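Local coordinates for phosphatase (Mycoplasma pneumoniae M129, PDB 1T71), which binds two iron ions and is probably a metal-dependent phosphatase or phosphodiesterase, perhaps acting on 2',3'-cyclic nucleotides, at residues Ser31-Asp36 and Lys259-Arg264; Lys54-Leu59 and Lys86-Arg91; Thr97-His102 and Leu130-Thr135; Val155-Glu160 and Asn166-Ala171. All blocks are in the same frame, centred on the assembly; numbering follows the deposited sequence.

Contact 4 is the fully buried one of the four, contacts 1 and 2 are partly buried, and contact 3 lies at the surface. Contacts 1 and 2 reach the same mixed sheet, at its two outermost strands, 259-267 and 89-90; in both, a tyrosine hydroxyl donates a hydrogen bond to a carboxylate. Contacts 3 and 4 make no hydrogen bond directly between their segments and rest on stacked phenylalanine pairs, one joining two loops, the other a strand of the second mixed sheet and the helix that follows it. Contact 4 includes the iron ligand His158, and contact 3 lies near Asn71, whereas contacts 1 and 2 are away from the metal site. Contacts 2 and 3 touch through Arg91 and His102.

Contact 1: residues Ser31-Asp36 and Lys259-Arg264; sequences SKYQAD and KTEAIR
A tyrosine-carboxylate hydrogen bond with an apolar flank joins the C-terminal end of helix 26-33 to the edge strand 259-267 of a mixed sheet in this calcineurin-like phosphoesterase fold. Tyr33 carries nearly all of it. Its ring reaches across to the strand, and OH donates to OE2 of Glu261 at 2.6 Å. The hydroxyl oxygen meets OE2 from above the carboxylate, 73° out of its plane. Ring and carboxylate planes stand 64° apart, and OE1 of Glu261 lies near the ring plane, 3.5 Å from CE2 of Tyr33. Glu261 gets there with CG trans to its own N (chi1 -168°) and an extended chain beyond, which carries the carboxylate out from the strand to the end of the tyrosine. The two side chains meet at about a right angle. Next along the strand on the same side is Ile263, whose CD1 packs obliquely against CE1 of Tyr33 at 3.8 Å, while its CG1 lies equally far from the hydroxyl, so the phenol is held between a polar and an apolar neighbour. NZ of Lys32 is 4.8 Å from OE2 of Glu261, too far for a salt bridge, yet its charge would probably favour the ionised carboxylate. Just past Tyr33 the helix closes in a Schellman motif, Gln34 taking positive phi, and the chain turns away toward strand 37-41. Tyr33 also stacks on Phe247 of the adjacent antiparallel strand 241-249, to which Glu261 is bonded through the backbone; Ile263 touches Leu29 one turn back in the helix and Leu243 of that same strand.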
loop_
_atom_site.group_PDB
_atom_site.type_symbol
_atom_site.label_atom_id
_atom_site.label_comp_id
_atom_site.label_asym_id
_atom_site.label_seq_id
_atom_site.Cartn_x
_atom_site.Cartn_y
_atom_site.Cartn_z
ATOM N N SER A 31 -0.103 10.476 16.890
ATOM C CA SER A 31 -0.019 10.792 18.308
ATOM C C SER A 31 -0.423 9.603 19.172
ATOM O O SER A 31 0.282 9.238 20.109
ATOM C CB SER A 31 -0.921 11.982 18.634
ATOM O OG SER A 31 -1.010 12.177 20.036
ATOM N N LYS A 32 -1.565 9.003 18.850
ATOM C CA LYS A 32 -2.074 7.858 19.604
ATOM C C LYS A 32 -1.083 6.701 19.732
ATOM O O LYS A 32 -0.990 6.069 20.788
ATOM C CB LYS A 32 -3.364 7.345 18.962
ATOM C CG LYS A 32 -3.878 6.051 19.558
ATOM C CD LYS A 32 -5.175 5.605 18.899
ATOM C CE LYS A 32 -5.669 4.305 19.524
ATOM N NZ LYS A 32 -7.010 3.916 19.021
ATOM N N TYR A 33 -0.347 6.418 18.664
ATOM C CA TYR A 33 0.615 5.317 18.688
ATOM C C TYR A 33 2.048 5.769 18.932
ATOM O O TYR A 33 2.955 4.936 19.013
ATOM C CB TYR A 33 0.569 4.532 17.371
ATOM C CG TYR A 33 -0.706 3.759 17.143
ATOM C CD1 TYR A 33 -1.674 4.210 16.243
ATOM C CD2 TYR A 33 -0.948 2.573 17.830
ATOM C CE1 TYR A 33 -2.850 3.491 16.034
ATOM C CE2 TYR A 33 -2.118 1.851 17.630
ATOM C CZ TYR A 33 -3.060 2.314 16.736
ATOM O OH TYR A 33 -4.217 1.601 16.560
ATOM N N GLN A 34 2.251 7.077 19.061
ATOM C CA GLN A 34 3.589 7.616 19.259
ATOM C C GLN A 34 4.438 7.122 18.105
ATOM O O GLN A 34 5.596 6.760 18.284
ATOM C CB GLN A 34 4.193 7.134 20.578
ATOM C CG GLN A 34 3.735 7.906 21.804
ATOM C CD GLN A 34 3.975 9.406 21.677
ATOM O OE1 GLN A 34 3.183 10.129 21.062
ATOM N NE2 GLN A 34 5.080 9.879 22.246
ATOM N N ALA A 35 3.847 7.099 16.916
ATOM C CA ALA A 35 4.545 6.631 15.730
ATOM C C ALA A 35 5.744 7.502 15.424
ATOM O O ALA A 35 5.721 8.710 15.654
ATOM C CB ALA A 35 3.600 6.616 14.536
ATOM N N ASP A 36 6.794 6.877 14.906
ATOM C CA ASP A 36 8.013 7.578 14.538
ATOM C C ASP A 36 8.014 7.811 13.035
ATOM O O ASP A 36 8.541 8.813 12.553
ATOM C CB ASP A 36 9.240 6.738 14.903
ATOM C CG ASP A 36 9.403 6.557 16.398
ATOM O OD1 ASP A 36 9.574 7.575 17.108
ATOM O OD2 ASP A 36 9.361 5.398 16.862
ATOM N N LYS A 259 4.987 -5.694 18.485
ATOM C CA LYS A 259 3.569 -5.392 18.587
ATOM C C LYS A 259 2.955 -4.990 17.254
ATOM O O LYS A 259 3.632 -4.436 16.389
ATOM C CB LYS A 259 3.363 -4.281 19.626
ATOM C CG LYS A 259 1.955 -3.711 19.681
ATOM C CD LYS A 259 1.684 -2.973 20.989
ATOM C CE LYS A 259 1.670 -3.943 22.174
ATOM N NZ LYS A 259 1.134 -3.311 23.429
ATOM N N THR A 260 1.670 -5.296 17.093
ATOM C CA THR A 260 0.929 -4.953 15.888
ATOM C C THR A 260 -0.535 -4.745 16.227
ATOM O O THR A 260 -1.072 -5.388 17.127
ATOM C CB THR A 260 0.990 -6.059 14.818
ATOM O OG1 THR A 260 0.392 -7.255 15.336
ATOM C CG2 THR A 260 2.422 -6.328 14.406
ATOM N N GLU A 261 -1.173 -3.842 15.493
ATOM C CA GLU A 261 -2.584 -3.549 15.689
ATOM C C GLU A 261 -3.155 -3.010 14.384
ATOM O O GLU A 261 -2.537 -2.171 13.730
ATOM C CB GLU A 261 -2.771 -2.500 16.785
ATOM C CG GLU A 261 -4.215 -2.368 17.236
ATOM C CD GLU A 261 -4.470 -1.131 18.069
ATOM O OE1 GLU A 261 -3.713 -0.885 19.030
ATOM O OE2 GLU A 261 -5.440 -0.405 17.768
ATOM N N ALA A 262 -4.329 -3.495 14.005
ATOM C CA ALA A 262 -4.973 -3.032 12.785
ATOM C C ALA A 262 -5.603 -1.661 13.031
ATOM O O ALA A 262 -6.206 -1.427 14.078
ATOM C CB ALA A 262 -6.047 -4.023 12.351
ATOM N N ILE A 263 -5.457 -0.757 12.068
ATOM C CA ILE A 263 -6.027 0.578 12.185
ATOM C C ILE A 263 -7.181 0.710 11.197
ATOM O O ILE A 263 -6.995 0.494 10.000
ATOM C CB ILE A 263 -4.994 1.664 11.845
ATOM C CG1 ILE A 263 -3.784 1.545 12.771
ATOM C CG2 ILE A 263 -5.645 3.042 11.945
ATOM C CD1 ILE A 263 -2.625 2.450 12.379
ATOM N N ARG A 264 -8.364 1.060 11.695
ATOM C CA ARG A 264 -9.526 1.225 10.826
ATOM C C ARG A 264 -10.478 2.352 11.228
ATOM O O ARG A 264 -10.844 2.502 12.396
ATOM C CB ARG A 264 -10.316 -0.088 10.701
ATOM C CG ARG A 264 -11.792 0.125 10.363
ATOM C CD ARG A 264 -12.488 -1.134 9.863
ATOM N NE ARG A 264 -12.188 -1.321 8.454
ATOM C CZ ARG A 264 -13.094 -1.535 7.510
ATOM N NH1 ARG A 264 -14.383 -1.601 7.810
ATOM N NH2 ARG A 264 -12.703 -1.655 6.253
#

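Contact 2: residues Lys54-Leu59 and Lys86-Arg91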
loop_
_atom_site.group_PDB
_atom_site.type_symbol
_atom_site.label_atom_id
_atom_site.label_comp_id
_atom_site.label_asym_id
_atom_site.label_seq_id
_atom_site.Cartn_x
_atom_site.Cartn_y
_atom_site.Cartn_z
ATOM N N LYS A 54 1.443 17.366 -7.436
ATOM C CA LYS A 54 0.581 18.101 -6.527
ATOM C C LYS A 54 0.160 17.189 -5.378
ATOM O O LYS A 54 0.296 17.542 -4.211
ATOM C CB LYS A 54 -0.663 18.598 -7.273
ATOM C CG LYS A 54 -1.594 19.477 -6.439
ATOM C CD LYS A 54 -2.909 19.778 -7.168
ATOM C CE LYS A 54 -3.691 18.482 -7.434
ATOM N NZ LYS A 54 -5.018 18.695 -8.100
ATOM N N HIS A 55 -0.335 16.002 -5.711
ATOM C CA HIS A 55 -0.782 15.075 -4.684
ATOM C C HIS A 55 0.352 14.471 -3.867
ATOM O O HIS A 55 0.164 14.127 -2.695
ATOM C CB HIS A 55 -1.663 14.007 -5.325
ATOM C CG HIS A 55 -2.975 14.548 -5.806
ATOM N ND1 HIS A 55 -3.724 13.939 -6.788
ATOM C CD2 HIS A 55 -3.664 15.655 -5.439
ATOM C CE1 HIS A 55 -4.818 14.648 -7.009
ATOM N NE2 HIS A 55 -4.805 15.694 -6.202
ATOM N N TYR A 56 1.533 14.357 -4.469
ATOM C CA TYR A 56 2.672 13.821 -3.747
ATOM C C TYR A 56 3.030 14.798 -2.631
ATOM O O TYR A 56 3.314 14.393 -1.503
ATOM C CB TYR A 56 3.869 13.629 -4.679
ATOM C CG TYR A 56 5.193 13.544 -3.946
ATOM C CD1 TYR A 56 5.923 14.698 -3.642
ATOM C CD2 TYR A 56 5.693 12.318 -3.510
ATOM C CE1 TYR A 56 7.119 14.631 -2.920
ATOM C CE2 TYR A 56 6.883 12.243 -2.785
ATOM C CZ TYR A 56 7.587 13.400 -2.492
ATOM O OH TYR A 56 8.746 13.316 -1.756
ATOM N N GLU A 57 3.012 16.090 -2.938
ATOM C CA GLU A 57 3.335 17.079 -1.915
ATOM C C GLU A 57 2.225 17.125 -0.864
ATOM O O GLU A 57 2.497 17.301 0.321
ATOM C CB GLU A 57 3.573 18.459 -2.545
ATOM C CG GLU A 57 4.878 18.543 -3.359
ATOM C CD GLU A 57 6.142 18.210 -2.540
ATOM O OE1 GLU A 57 7.243 18.138 -3.139
ATOM O OE2 GLU A 57 6.047 18.033 -1.302
ATOM N N PHE A 58 0.979 16.947 -1.293
ATOM C CA PHE A 58 -0.140 16.936 -0.353
ATOM C C PHE A 58 0.086 15.844 0.702
ATOM O O PHE A 58 0.003 16.100 1.908
ATOM C CB PHE A 58 -1.455 16.658 -1.084
ATOM C CG PHE A 58 -2.636 16.491 -0.162
ATOM C CD1 PHE A 58 -3.514 17.545 0.064
ATOM C CD2 PHE A 58 -2.851 15.284 0.505
ATOM C CE1 PHE A 58 -4.590 17.401 0.939
ATOM C CE2 PHE A 58 -3.920 15.132 1.380
ATOM C CZ PHE A 58 -4.791 16.191 1.598
ATOM N N LEU A 59 0.351 14.623 0.243
ATOM C CA LEU A 59 0.584 13.506 1.156
ATOM C C LEU A 59 1.777 13.804 2.048
ATOM O O LEU A 59 1.775 13.510 3.241
ATOM C CB LEU A 59 0.845 12.211 0.373
ATOM C CG LEU A 59 -0.370 11.583 -0.312
ATOM C CD1 LEU A 59 0.067 10.329 -1.054
ATOM C CD2 LEU A 59 -1.443 11.252 0.732
ATOM N N LYS A 86 11.387 10.727 -6.762
ATOM C CA LYS A 86 11.486 11.248 -5.400
ATOM C C LYS A 86 12.215 10.248 -4.507
ATOM O O LYS A 86 11.923 9.054 -4.526
ATOM C CB LYS A 86 10.097 11.552 -4.828
ATOM C CG LYS A 86 9.415 12.754 -5.471
ATOM C CD LYS A 86 10.186 14.066 -5.253
ATOM C CE LYS A 86 9.401 15.258 -5.791
ATOM N NZ LYS A 86 10.047 16.578 -5.561
ATOM N N LYS A 87 13.150 10.758 -3.714
ATOM C CA LYS A 87 13.974 9.942 -2.824
ATOM C C LYS A 87 13.252 9.088 -1.778
ATOM O O LYS A 87 13.776 8.060 -1.356
ATOM C CB LYS A 87 15.005 10.834 -2.114
ATOM C CG LYS A 87 15.058 12.276 -2.629
ATOM C CD LYS A 87 13.788 13.056 -2.254
ATOM C CE LYS A 87 13.625 14.314 -3.087
ATOM N NZ LYS A 87 13.547 13.990 -4.531
ATOM N N ASP A 88 12.064 9.508 -1.351
ATOM C CA ASP A 88 11.314 8.761 -0.344
ATOM C C ASP A 88 10.153 7.980 -0.949
ATOM O O ASP A 88 9.179 7.678 -0.261
ATOM C CB ASP A 88 10.783 9.719 0.721
ATOM C CG ASP A 88 10.181 10.975 0.122
ATOM O OD1 ASP A 88 9.768 10.929 -1.054
ATOM O OD2 ASP A 88 10.114 12.006 0.824
ATOM N N LEU A 89 10.274 7.648 -2.233
ATOM C CA LEU A 89 9.234 6.922 -2.957
ATOM C C LEU A 89 9.807 5.654 -3.581
ATOM O O LEU A 89 10.805 5.709 -4.304
ATOM C CB LEU A 89 8.673 7.836 -4.055
ATOM C CG LEU A 89 7.627 7.477 -5.120
ATOM C CD1 LEU A 89 7.681 6.004 -5.473
ATOM C CD2 LEU A 89 6.246 7.881 -4.631
ATOM N N VAL A 90 9.173 4.515 -3.317
ATOM C CA VAL A 90 9.630 3.253 -3.881
ATOM C C VAL A 90 8.564 2.637 -4.790
ATOM O O VAL A 90 7.382 2.583 -4.441
ATOM C CB VAL A 90 9.992 2.227 -2.767
ATOM C CG1 VAL A 90 10.998 2.839 -1.800
ATOM C CG2 VAL A 90 8.746 1.811 -2.009
ATOM N N ARG A 91 8.988 2.179 -5.961
ATOM C CA ARG A 91 8.078 1.558 -6.908
ATOM C C ARG A 91 8.397 0.071 -6.978
ATOM O O ARG A 91 9.352 -0.393 -6.358
ATOM C CB ARG A 91 8.210 2.228 -8.286
ATOM C CG ARG A 91 9.632 2.518 -8.747
ATOM C CD ARG A 91 10.393 1.259 -9.138
ATOM N NE ARG A 91 11.692 1.593 -9.715
ATOM C CZ ARG A 91 12.532 0.711 -10.255
ATOM N NH1 ARG A 91 12.218 -0.579 -10.299
ATOM N NH2 ARG A 91 13.691 1.120 -10.753
#
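The CA atoms of Tyr56 and Lys86 come within 9.3 Å of each other where helix 53-62 faces a type I beta turn, Lys86 to Leu89, that leads into strand 89-90. The helix packs beside the edge of the mixed sheet of the calcineurin-like fold, Tyr56 touching Ile67 of strand 66-68, to which the short, weakly bonded strand 89-90 runs parallel. Tyr56 spans the gap. With its CG trans to the backbone N (chi1 160°), the ring leaves the helix toward the turn, and two residues of the turn grip it differently. The aliphatic chain of Lys86 lies over one ring face: CG sits 3.8 Å from the centroid of the Tyr56 ring and 23° off the normal, a CH-pi contact, and CE continues along the ring to CE1 of Tyr56. A bend at chi2 of Lys86 lets its chain follow the face and takes NZ to 4.0 Å from OE1 of Glu57, opposite charges beyond salt-bridge range. Asp88 approaches instead at the ring edge. Its OD2 forms a salt bridge with Lys60 of the same helix, so the carboxylate is tied twice to that helix. OH of Tyr56 donates to OD1 of Asp88 at 2.7 Å, and OD1 receives it on its syn lone pair, the side of OD2.

Contact 3: residues Thr97-His102 and Leu130-Thr135; sequences TSFAFH and LPFKTT
Phe99 and Phe132 form the tight part of this loop-to-loop contact, a face-to-face stack with centroids of the two rings 3.9 Å apart and planes at 13°. CG of Phe132 lies over the centre of the Phe99 ring, and the shortest approach is made by CB of Phe132, 3.4 Å from CD2 of Phe99. In Phe132 chi1 of 53° puts CG between the backbone N and the carbonyl carbon, which turns one ring face to Phe99 while CB of Leu130 covers the other. Trp74 meets Phe99 edge-to-face and also borders Phe132, its plane steeply inclined to that ring. The other end is looser and polar. Ser98 and Lys133 come no closer than 4.0 Å, from OG of Ser98 to CB of Lys133, and a water joins them, donating to OG of Ser98 at 2.9 Å and accepting from N of Lys133 at 3.1 Å. A type II turn, Phe99 to His102, redirects the first loop beside the stack. Phe132 lies about 6 Å, side chain to side chain, from the iron ligand Asn71, which places these two loops, each following a sheet strand, beside the dinuclear metal centre, as in calcineurin-like phosphoesterases.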
loop_
_atom_site.group_PDB
_atom_site.type_symbol
_atom_site.label_atom_id
_atom_site.label_comp_id
_atom_site.label_asym_id
_atom_site.label_seq_id
_atom_site.Cartn_x
_atom_site.Cartn_y
_atom_site.Cartn_z
ATOM N N THR A 97 13.378 -5.687 -17.928
ATOM C CA THR A 97 14.017 -4.669 -18.754
ATOM C C THR A 97 13.268 -4.280 -20.027
ATOM O O THR A 97 13.489 -3.197 -20.564
ATOM C CB THR A 97 15.459 -5.075 -19.123
ATOM O OG1 THR A 97 15.473 -6.412 -19.638
ATOM C CG2 THR A 97 16.359 -4.988 -17.897
ATOM N N SER A 98 12.377 -5.143 -20.506
ATOM C CA SER A 98 11.612 -4.835 -21.711
ATOM C C SER A 98 10.623 -3.700 -21.447
ATOM O O SER A 98 10.151 -3.035 -22.371
ATOM C CB SER A 98 10.841 -6.065 -22.185
ATOM O OG SER A 98 9.868 -6.448 -21.228
ATOM N N PHE A 99 10.311 -3.488 -20.174
ATOM C CA PHE A 99 9.375 -2.448 -19.778
ATOM C C PHE A 99 10.062 -1.092 -19.651
ATOM O O PHE A 99 11.092 -0.971 -18.989
ATOM C CB PHE A 99 8.730 -2.831 -18.435
ATOM C CG PHE A 99 7.799 -1.785 -17.874
ATOM C CD1 PHE A 99 7.886 -1.408 -16.538
ATOM C CD2 PHE A 99 6.821 -1.199 -18.671
ATOM C CE1 PHE A 99 7.012 -0.461 -15.995
ATOM C CE2 PHE A 99 5.939 -0.250 -18.141
ATOM C CZ PHE A 99 6.036 0.119 -16.800
ATOM N N ALA A 100 9.510 -0.072 -20.303
ATOM C CA ALA A 100 10.076 1.269 -20.181
ATOM C C ALA A 100 9.816 1.553 -18.705
ATOM O O ALA A 100 8.852 1.037 -18.153
ATOM C CB ALA A 100 9.304 2.251 -21.052
ATOM N N PHE A 101 10.653 2.350 -18.056
ATOM C CA PHE A 101 10.463 2.644 -16.625
ATOM C C PHE A 101 11.034 1.546 -15.723
ATOM O O PHE A 101 10.954 1.646 -14.493
ATOM C CB PHE A 101 8.978 2.824 -16.256
ATOM C CG PHE A 101 8.239 3.815 -17.115
ATOM C CD1 PHE A 101 8.817 5.030 -17.467
ATOM C CD2 PHE A 101 6.955 3.528 -17.573
ATOM C CE1 PHE A 101 8.128 5.943 -18.267
ATOM C CE2 PHE A 101 6.260 4.433 -18.372
ATOM C CZ PHE A 101 6.846 5.639 -18.721
ATOM N N HIS A 102 11.603 0.502 -16.321
ATOM C CA HIS A 102 12.186 -0.586 -15.540
ATOM C C HIS A 102 13.320 -0.035 -14.677
ATOM O O HIS A 102 13.732 -0.666 -13.699
ATOM C CB HIS A 102 12.731 -1.671 -16.470
ATOM C CG HIS A 102 13.911 -1.231 -17.283
ATOM N ND1 HIS A 102 15.202 -1.264 -16.801
ATOM C CD2 HIS A 102 13.988 -0.692 -18.524
ATOM C CE1 HIS A 102 16.023 -0.763 -17.709
ATOM N NE2 HIS A 102 15.311 -0.407 -18.763
ATOM N N LEU A 130 -0.844 -7.465 -15.743
ATOM C CA LEU A 130 -0.146 -6.236 -16.114
ATOM C C LEU A 130 0.004 -6.075 -17.626
ATOM O O LEU A 130 0.014 -7.058 -18.367
ATOM C CB LEU A 130 1.258 -6.196 -15.493
ATOM C CG LEU A 130 1.509 -5.804 -14.031
ATOM C CD1 LEU A 130 0.273 -5.127 -13.452
ATOM C CD2 LEU A 130 1.889 -7.026 -13.226
ATOM N N PRO A 131 0.128 -4.820 -18.097
ATOM C CA PRO A 131 0.288 -4.470 -19.513
ATOM C C PRO A 131 1.728 -4.733 -19.941
ATOM O O PRO A 131 2.036 -4.782 -21.129
ATOM C CB PRO A 131 -0.017 -2.972 -19.547
ATOM C CG PRO A 131 -0.772 -2.717 -18.266
ATOM C CD PRO A 131 -0.080 -3.608 -17.291
ATOM N N PHE A 132 2.607 -4.887 -18.957
ATOM C CA PHE A 132 4.022 -5.132 -19.212
ATOM C C PHE A 132 4.485 -6.411 -18.525
ATOM O O PHE A 132 3.728 -7.052 -17.799
ATOM C CB PHE A 132 4.856 -3.961 -18.694
ATOM C CG PHE A 132 4.585 -3.624 -17.255
ATOM C CD1 PHE A 132 3.524 -2.792 -16.914
ATOM C CD2 PHE A 132 5.357 -4.177 -16.239
ATOM C CE1 PHE A 132 3.233 -2.519 -15.582
ATOM C CE2 PHE A 132 5.072 -3.911 -14.900
ATOM C CZ PHE A 132 4.006 -3.079 -14.571
ATOM N N LYS A 133 5.747 -6.758 -18.741
ATOM C CA LYS A 133 6.316 -7.962 -18.166
ATOM C C LYS A 133 7.122 -7.695 -16.886
ATOM O O LYS A 133 7.825 -6.691 -16.772
ATOM C CB LYS A 133 7.179 -8.652 -19.227
ATOM C CG LYS A 133 7.903 -9.884 -18.739
ATOM C CD LYS A 133 8.060 -10.920 -19.852
ATOM C CE LYS A 133 8.861 -12.119 -19.352
ATOM N NZ LYS A 133 8.428 -12.530 -17.976
ATOM N N THR A 134 7.007 -8.603 -15.921
ATOM C CA THR A 134 7.717 -8.470 -14.652
ATOM C C THR A 134 8.592 -9.691 -14.387
ATOM O O THR A 134 8.389 -10.756 -14.968
ATOM C CB THR A 134 6.736 -8.345 -13.463
ATOM O OG1 THR A 134 5.907 -9.511 -13.411
ATOM C CG2 THR A 134 5.851 -7.114 -13.607
ATOM N N THR A 135 9.565 -9.527 -13.498
ATOM C CA THR A 135 10.449 -10.623 -13.117
ATOM C C THR A 135 9.848 -11.263 -11.866
ATOM O O THR A 135 9.001 -10.658 -11.218
ATOM C CB THR A 135 11.858 -10.109 -12.814
ATOM O OG1 THR A 135 11.774 -9.008 -11.904
ATOM C CG2 THR A 135 12.537 -9.643 -14.096
HETATM O O HOH W 1 7.199 -5.260 -20.991
#

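Contact 4: residues Val155-Glu160 and Asn166-Ala171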
loop_
_atom_site.group_PDB
_atom_site.type_symbol
_atom_site.label_atom_id
_atom_site.label_comp_id
_atom_site.label_asym_id
_atom_site.label_seq_id
_atom_site.Cartn_x
_atom_site.Cartn_y
_atom_site.Cartn_z
ATOM N N VAL A 155 8.430 -4.883 3.646
ATOM C CA VAL A 155 7.999 -5.237 2.296
ATOM C C VAL A 155 6.511 -5.051 2.007
ATOM O O VAL A 155 5.654 -5.542 2.742
ATOM C CB VAL A 155 8.348 -6.708 1.973
ATOM C CG1 VAL A 155 7.883 -7.057 0.563
ATOM C CG2 VAL A 155 9.843 -6.938 2.120
ATOM N N ASP A 156 6.219 -4.335 0.926
ATOM C CA ASP A 156 4.843 -4.122 0.488
ATOM C C ASP A 156 4.691 -4.994 -0.760
ATOM O O ASP A 156 5.212 -4.655 -1.826
ATOM C CB ASP A 156 4.596 -2.646 0.139
ATOM C CG ASP A 156 3.225 -2.412 -0.502
ATOM O OD1 ASP A 156 2.816 -1.239 -0.685
ATOM O OD2 ASP A 156 2.552 -3.407 -0.835
ATOM N N PHE A 157 4.000 -6.125 -0.612
ATOM C CA PHE A 157 3.790 -7.058 -1.721
ATOM C C PHE A 157 2.437 -6.760 -2.350
ATOM O O PHE A 157 1.392 -7.108 -1.799
ATOM C CB PHE A 157 3.825 -8.504 -1.210
ATOM C CG PHE A 157 3.895 -9.546 -2.300
ATOM C CD1 PHE A 157 3.265 -10.780 -2.138
ATOM C CD2 PHE A 157 4.587 -9.300 -3.485
ATOM C CE1 PHE A 157 3.319 -11.753 -3.147
ATOM C CE2 PHE A 157 4.648 -10.263 -4.499
ATOM C CZ PHE A 157 4.012 -11.492 -4.331
ATOM N N HIS A 158 2.467 -6.108 -3.504
ATOM C CA HIS A 158 1.253 -5.730 -4.213
ATOM C C HIS A 158 0.808 -6.894 -5.089
ATOM O O HIS A 158 1.250 -7.022 -6.233
ATOM C CB HIS A 158 1.536 -4.486 -5.065
ATOM C CG HIS A 158 0.343 -3.611 -5.266
ATOM N ND1 HIS A 158 -0.288 -3.483 -6.484
ATOM C CD2 HIS A 158 -0.350 -2.838 -4.397
ATOM C CE1 HIS A 158 -1.317 -2.666 -6.356
ATOM N NE2 HIS A 158 -1.378 -2.261 -5.101
ATOM N N ALA A 159 -0.069 -7.737 -4.549
ATOM C CA ALA A 159 -0.537 -8.917 -5.271
ATOM C C ALA A 159 -2.042 -9.119 -5.179
ATOM O O ALA A 159 -2.707 -8.589 -4.278
ATOM C CB ALA A 159 0.188 -10.156 -4.759
ATOM N N GLU A 160 -2.571 -9.916 -6.100
ATOM C CA GLU A 160 -4.008 -10.160 -6.175
ATOM C C GLU A 160 -4.522 -11.367 -5.394
ATOM O O GLU A 160 -5.537 -11.292 -4.715
ATOM C CB GLU A 160 -4.406 -10.311 -7.648
ATOM C CG GLU A 160 -5.697 -9.609 -8.033
ATOM C CD GLU A 160 -6.916 -10.301 -7.488
ATOM O OE1 GLU A 160 -8.000 -9.696 -7.506
ATOM O OE2 GLU A 160 -6.788 -11.460 -7.044
ATOM N N ASN A 166 0.136 -15.663 0.691
ATOM C CA ASN A 166 0.542 -16.539 1.768
ATOM C C ASN A 166 1.745 -17.410 1.413
ATOM O O ASN A 166 2.515 -17.793 2.293
ATOM C CB ASN A 166 -0.659 -17.367 2.218
ATOM C CG ASN A 166 -1.629 -16.548 3.059
ATOM O OD1 ASN A 166 -1.443 -16.403 4.268
ATOM N ND2 ASN A 166 -2.647 -15.983 2.416
ATOM N N ALA A 167 1.917 -17.718 0.133
ATOM C CA ALA A 167 3.069 -18.510 -0.277
ATOM C C ALA A 167 4.298 -17.628 -0.054
ATOM O O ALA A 167 5.354 -18.099 0.366
ATOM C CB ALA A 167 2.958 -18.893 -1.744
ATOM N N PHE A 168 4.135 -16.336 -0.324
ATOM C CA PHE A 168 5.211 -15.365 -0.161
ATOM C C PHE A 168 5.538 -15.273 1.330
ATOM O O PHE A 168 6.702 -15.225 1.719
ATOM C CB PHE A 168 4.757 -14.004 -0.713
ATOM C CG PHE A 168 5.870 -12.998 -0.880
ATOM C CD1 PHE A 168 6.166 -12.085 0.132
ATOM C CD2 PHE A 168 6.605 -12.950 -2.056
ATOM C CE1 PHE A 168 7.177 -11.132 -0.033
ATOM C CE2 PHE A 168 7.620 -12.002 -2.230
ATOM C CZ PHE A 168 7.903 -11.092 -1.216
ATOM N N CYS A 169 4.498 -15.269 2.159
ATOM C CA CYS A 169 4.657 -15.201 3.605
ATOM C C CYS A 169 5.448 -16.407 4.102
ATOM O O CYS A 169 6.355 -16.287 4.925
ATOM C CB CYS A 169 3.283 -15.186 4.284
ATOM S SG CYS A 169 3.336 -15.286 6.106
ATOM N N MET A 170 5.092 -17.576 3.590
ATOM C CA MET A 170 5.741 -18.809 3.994
ATOM C C MET A 170 7.203 -18.858 3.566
ATOM O O MET A 170 8.049 -19.418 4.267
ATOM C CB MET A 170 4.981 -20.001 3.414
ATOM C CG MET A 170 4.843 -21.143 4.393
ATOM S SD MET A 170 3.527 -20.918 5.606
ATOM C CE MET A 170 4.034 -19.459 6.506
ATOM N N ALA A 171 7.497 -18.255 2.421
ATOM C CA ALA A 171 8.852 -18.243 1.900
ATOM C C ALA A 171 9.816 -17.312 2.640
ATOM O O ALA A 171 10.954 -17.692 2.908
ATOM C CB ALA A 171 8.831 -17.875 0.423
#
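Phe168 lays its ring over one face of Phe157, a face-to-face stack displaced toward the rims, with centroids of the two rings 4.0 Å apart and planes at 18°. The overlap is partial. CD1 and CE1 of Phe157 lie beneath CG of Phe168, each at 3.6 Å, and CE1 of Phe157 is equally close to CB of Phe168, so the base of one side chain rests on the outer part of the other ring. The far face of Phe157 is covered by CB of Ala159, 3.9 Å above the plane, which leaves this ring layered between the loop just after the strand and the helix. Both phenylalanines hold CG trans to their backbone N, chi1 -168° in Phe157 and -167° in Phe168, and so reach out toward each other from strand and helix. Val155, two residues back on the same side of the strand, adds CG1, which comes obliquely to CE1 of Phe168 at 4.2 Å. Strand 152-158, helix 162-172 and strand 178-182 make a beta-alpha-beta unit, and this stack seats the helix on the sheet, with no hydrogen bond between the two segments. Leu123 of strand 117-124 touches both phenylalanines, and Phe138 of helix 137-145 meets Phe168 edge-to-face. Asp156 points away from the helix, bonded to Asn41, Thr68 and Thr182. Directly after Phe157 comes His158, an iron ligand whose NE2 is hydrogen-bonded to Asp12, a ligand of the other iron; the Phe157 side chain lies about 11 Å from a bound iron ion.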